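Local coordinates for ABC transporter, periplasmic substrate-binding protein (Thermotoga maritima, PDB 2HPG), which probably binds a solute in the periplasm and hands it to a tripartite ATP-independent (TRAP) transporter for uptake into the cell, at residues 104-107 / 108-112; 311-314 / 315-319. All blocks are in the same frame, centred on the assembly; numbering follows the deposited sequence.

Interaction 1: 104-107 / 108-112; sequences AIEV and LKKIK
E106 and K110 form an i to i+4 salt bridge on helix 101-112 of this periplasmic binding protein. K110 NZ lies 2.6 Å from E106 OE2 and meets it from above the carboxylate plane, 38° out of it. The glutamate bends at chi2 (45°), the lysine at chi2 and chi4, and their ends meet outside the helix, E106 leaning forward and K110 slightly back. An alanine in place of K110 would probably leave E106 OE2 without its charged mate and the carboxylate freer to turn. The tightly packed side is the one carrying L108 and I111, with I105 and V107 at its borders. There I105 CD1 approaches L108 CD1 at 4.3 Å, and V107 CG1 crosses to I111 CD1 at 4.0 Å. L108 and V107 rest on I93, I111 on F92 and M87, and L108 also on V138, seating the helix against helix 92-95 and strand 130-146. The usual i to i+4 main-chain bonds, such as I111 N to V107 O at 2.8 Å, join the turns. E106, K109 and K110, all partly exposed, make the looser side. K109 also touches Y136, and one water joins it to E106, donating to E106 OE1 at 2.7 Å and accepting from K109 NZ at 2.8 Å.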
loop_
_atom_site.group_PDB
_atom_site.type_symbol
_atom_site.label_atom_id
_atom_site.label_comp_id
_atom_site.label_asym_id
_atom_site.label_seq_id
_atom_site.Cartn_x
_atom_site.Cartn_y
_atom_site.Cartn_z
ATOM N N ALA A 104 12.980 -4.973 -3.887
ATOM C CA ALA A 104 11.622 -5.030 -3.332
ATOM C C ALA A 104 10.653 -5.728 -4.306
ATOM O O ALA A 104 9.899 -6.605 -3.894
ATOM C CB ALA A 104 11.126 -3.607 -2.988
ATOM N N ILE A 105 10.721 -5.348 -5.584
ATOM C CA ILE A 105 9.939 -5.955 -6.667
ATOM C C ILE A 105 10.271 -7.422 -6.863
ATOM O O ILE A 105 9.378 -8.237 -7.104
ATOM C CB ILE A 105 10.200 -5.233 -8.030
ATOM C CG1 ILE A 105 9.608 -3.815 -8.041
ATOM C CG2 ILE A 105 9.661 -6.048 -9.219
ATOM C CD1 ILE A 105 8.178 -3.699 -7.502
ATOM N N GLU A 106 11.557 -7.763 -6.774
ATOM C CA GLU A 106 11.970 -9.162 -6.916
ATOM C C GLU A 106 11.452 -10.022 -5.770
ATOM O O GLU A 106 11.007 -11.136 -6.000
ATOM C CB GLU A 106 13.498 -9.297 -7.066
ATOM C CG GLU A 106 13.970 -10.753 -7.304
ATOM C CD GLU A 106 13.120 -11.510 -8.360
ATOM O OE1 GLU A 106 12.975 -11.017 -9.510
ATOM O OE2 GLU A 106 12.595 -12.601 -8.032
ATOM N N VAL A 107 11.497 -9.515 -4.544
ATOM C CA VAL A 107 10.893 -10.200 -3.399
ATOM C C VAL A 107 9.383 -10.437 -3.579
ATOM O O VAL A 107 8.871 -11.498 -3.220
ATOM C CB VAL A 107 11.149 -9.428 -2.067
ATOM C CG1 VAL A 107 10.039 -9.643 -1.056
ATOM C CG2 VAL A 107 12.462 -9.867 -1.469
ATOM N N LEU A 108 8.681 -9.436 -4.106
ATOM C CA LEU A 108 7.237 -9.548 -4.372
ATOM C C LEU A 108 6.974 -10.675 -5.380
ATOM O O LEU A 108 6.093 -11.494 -5.172
ATOM C CB LEU A 108 6.661 -8.212 -4.879
ATOM C CG LEU A 108 6.631 -7.042 -3.891
ATOM C CD1 LEU A 108 5.925 -5.818 -4.479
ATOM C CD2 LEU A 108 5.989 -7.433 -2.571
ATOM N N LYS A 109 7.761 -10.735 -6.445
ATOM C CA LYS A 109 7.655 -11.856 -7.405
ATOM C C LYS A 109 7.874 -13.214 -6.744
ATOM O O LYS A 109 7.150 -14.160 -7.022
ATOM C CB LYS A 109 8.621 -11.688 -8.563
ATOM C CG LYS A 109 8.348 -10.450 -9.361
ATOM C CD LYS A 109 9.314 -10.278 -10.500
ATOM C CE LYS A 109 8.980 -9.031 -11.276
ATOM N NZ LYS A 109 10.057 -8.664 -12.219
ATOM N N LYS A 110 8.859 -13.305 -5.858
ATOM C CA LYS A 110 9.110 -14.539 -5.128
ATOM C C LYS A 110 7.968 -14.850 -4.186
ATOM O O LYS A 110 7.639 -16.014 -3.976
ATOM C CB LYS A 110 10.438 -14.469 -4.354
ATOM C CG LYS A 110 11.662 -14.569 -5.247
ATOM C CD LYS A 110 11.924 -16.029 -5.697
ATOM C CE LYS A 110 13.172 -16.164 -6.600
ATOM N NZ LYS A 110 13.200 -15.086 -7.661
ATOM N N ILE A 111 7.363 -13.829 -3.582
ATOM C CA ILE A 111 6.219 -14.093 -2.711
ATOM C C ILE A 111 5.063 -14.649 -3.563
ATOM O O ILE A 111 4.377 -15.574 -3.140
ATOM C CB ILE A 111 5.771 -12.842 -1.873
ATOM C CG1 ILE A 111 6.803 -12.540 -0.779
ATOM C CG2 ILE A 111 4.410 -13.081 -1.231
ATOM C CD1 ILE A 111 6.523 -11.283 0.010
ATOM N N LYS A 112 4.889 -14.119 -4.769
ATOM C CA LYS A 112 3.753 -14.511 -5.593
ATOM C C LYS A 112 3.817 -15.984 -5.973
ATOM O O LYS A 112 2.830 -16.692 -5.871
ATOM C CB LYS A 112 3.670 -13.675 -6.858
ATOM C CG LYS A 112 2.412 -13.958 -7.670
ATOM C CD LYS A 112 2.388 -13.103 -8.912
ATOM C CE LYS A 112 1.654 -13.756 -10.093
ATOM N NZ LYS A 112 2.124 -13.118 -11.358
HETATM O O HOH W 1 12.416 -8.715 -10.739
#

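Interaction 2: 311-314 / 315-319; sequences LNQL and IKEVK
I315, L314 and Q313 carry most of this contact within the C-terminal helix 308-318, each facing a different way. I315 turns its CD1 back along the helix onto L311, where it comes 3.7 Å from CG of that leucine. With CG1 anti to the carbonyl carbon (chi1 -74°) and the chain continuing nearly straight, the methyl is carried toward the preceding turn, and it also passes 3.9 Å from N312 OD1, the two side chains running alongside each other. The main chain beneath is regular, with I315 N bonded to L311 O at 2.8 Å and K316 N to N312 O at 3.0 Å. The side chain of L314 packs on W120 of helix 115-128, F92 of helix 92-95 and I111 of helix 101-112. Its carbonyl serves the next turn: L314 O accepts from V318 N at 3.2 Å, and V318 CG2 lies close beside the same oxygen. Q313 makes the polar link. Bent at chi2, it brings NE2 to E317 OE2 at 2.6 Å in a fairly straight bond (162°) that uses the anti lone pair of the carboxylate oxygen. That oxygen lies almost within the amide plane, although the amide and carboxylate planes stand 51° apart. T116 OG1 at the start of helix 115-128 also bonds to E317 OE2, giving one oxygen two partners that together should limit rotation of the carboxylate. K316 extends past this pair, its CD 3.9 Å from Q313 NE2. Apolar residues on the packed side and i to i+4 polar pairing beside it are the pattern of an amphipathic helix, here the closing helix of the chain laid against helices 92-95, 101-112 and 115-128.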
loop_
_atom_site.group_PDB
_atom_site.type_symbol
_atom_site.label_atom_id
_atom_site.label_comp_id
_atom_site.label_asym_id
_atom_site.label_seq_id
_atom_site.Cartn_x
_atom_site.Cartn_y
_atom_site.Cartn_z
ATOM N N LEU A 311 5.143 -14.560 8.626
ATOM C CA LEU A 311 6.401 -13.962 8.120
ATOM C C LEU A 311 7.470 -15.034 7.881
ATOM O O LEU A 311 8.071 -15.132 6.805
ATOM C CB LEU A 311 6.921 -12.920 9.126
ATOM C CG LEU A 311 8.295 -12.283 8.858
ATOM C CD1 LEU A 311 8.255 -11.405 7.626
ATOM C CD2 LEU A 311 8.768 -11.492 10.063
ATOM N N ASN A 312 7.688 -15.843 8.905
ATOM C CA ASN A 312 8.671 -16.937 8.860
ATOM C C ASN A 312 8.394 -17.909 7.724
ATOM O O ASN A 312 9.315 -18.319 6.980
ATOM C CB ASN A 312 8.676 -17.660 10.206
ATOM C CG ASN A 312 9.325 -16.834 11.299
ATOM O OD1 ASN A 312 10.357 -16.202 11.067
ATOM N ND2 ASN A 312 8.724 -16.819 12.486
ATOM N N GLN A 313 7.116 -18.241 7.562
ATOM C CA GLN A 313 6.708 -19.100 6.471
ATOM C C GLN A 313 7.069 -18.494 5.133
ATOM O O GLN A 313 7.569 -19.189 4.267
ATOM C CB GLN A 313 5.214 -19.409 6.535
ATOM C CG GLN A 313 4.815 -20.542 5.593
ATOM C CD GLN A 313 5.561 -21.862 5.879
ATOM O OE1 GLN A 313 5.561 -22.355 7.011
ATOM N NE2 GLN A 313 6.184 -22.433 4.846
ATOM N N LEU A 314 6.848 -17.194 4.964
ATOM C CA LEU A 314 7.250 -16.518 3.721
ATOM C C LEU A 314 8.780 -16.447 3.543
ATOM O O LEU A 314 9.293 -16.591 2.417
ATOM C CB LEU A 314 6.630 -15.109 3.632
ATOM C CG LEU A 314 5.157 -15.016 3.197
ATOM C CD1 LEU A 314 4.643 -13.564 3.252
ATOM C CD2 LEU A 314 4.959 -15.610 1.791
ATOM N N ILE A 315 9.497 -16.219 4.644
ATOM C CA ILE A 315 10.978 -16.144 4.618
ATOM C C ILE A 315 11.587 -17.451 4.062
ATOM O O ILE A 315 12.422 -17.433 3.135
ATOM C CB ILE A 315 11.553 -15.832 6.029
ATOM C CG1 ILE A 315 11.303 -14.363 6.407
ATOM C CG2 ILE A 315 13.046 -16.107 6.070
ATOM C CD1 ILE A 315 11.361 -14.068 7.900
ATOM N N LYS A 316 11.129 -18.569 4.618
ATOM C CA LYS A 316 11.504 -19.921 4.163
ATOM C C LYS A 316 11.428 -20.160 2.652
ATOM O O LYS A 316 12.404 -20.605 2.032
ATOM C CB LYS A 316 10.611 -20.940 4.855
ATOM C CG LYS A 316 10.817 -22.384 4.409
ATOM C CD LYS A 316 9.964 -23.324 5.249
ATOM C CE LYS A 316 10.051 -24.747 4.728
ATOM N NZ LYS A 316 9.265 -25.664 5.598
ATOM N N GLU A 317 10.270 -19.882 2.060
ATOM C CA GLU A 317 10.028 -20.225 0.658
ATOM C C GLU A 317 10.723 -19.268 -0.315
ATOM O O GLU A 317 11.070 -19.640 -1.455
ATOM C CB GLU A 317 8.512 -20.301 0.405
ATOM C CG GLU A 317 7.848 -21.414 1.222
ATOM C CD GLU A 317 6.342 -21.310 1.315
ATOM O OE1 GLU A 317 5.703 -20.881 0.334
ATOM O OE2 GLU A 317 5.796 -21.672 2.379
ATOM N N VAL A 318 10.957 -18.039 0.140
ATOM C CA VAL A 318 11.626 -17.037 -0.690
ATOM C C VAL A 318 13.169 -17.165 -0.698
ATOM O O VAL A 318 13.794 -16.843 -1.709
ATOM C CB VAL A 318 11.209 -15.607 -0.280
ATOM C CG1 VAL A 318 11.846 -14.586 -1.196
ATOM C CG2 VAL A 318 9.690 -15.486 -0.320
ATOM N N LYS A 319 13.764 -17.664 0.391
ATOM C CA LYS A 319 15.254 -17.797 0.500
ATOM C C LYS A 319 15.984 -18.679 -0.552
ATOM O O LYS A 319 17.182 -18.963 -0.409
ATOM C CB LYS A 319 15.677 -18.182 1.932
ATOM C CG LYS A 319 15.774 -16.957 2.858
ATOM C CD LYS A 319 16.404 -17.254 4.228
ATOM C CE LYS A 319 16.740 -15.957 4.982
ATOM N NZ LYS A 319 16.900 -16.098 6.467
#

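Interactions 1 and 2 are each one turn-to-turn contact inside a single helix, and the two helices pack on one another: K110 CB meets V318 CG1 at 3.5 Å, and I111 CG2 meets L314 CD2 at 4.0 Å. Both touch F92 of helix 92-95. I111 of interaction 1 and L314 and V318 of interaction 2 are the buried residues at this junction; L108 is buried against strand 130-146 and helix 92-95. Interaction 1 sits closer to the centre of the chain and pairs full opposite charges, with a water joining a second lysine. Interaction 2, about 12 Å away between centres, instead sets a neutral amide against a carboxylate tied to helix 115-128.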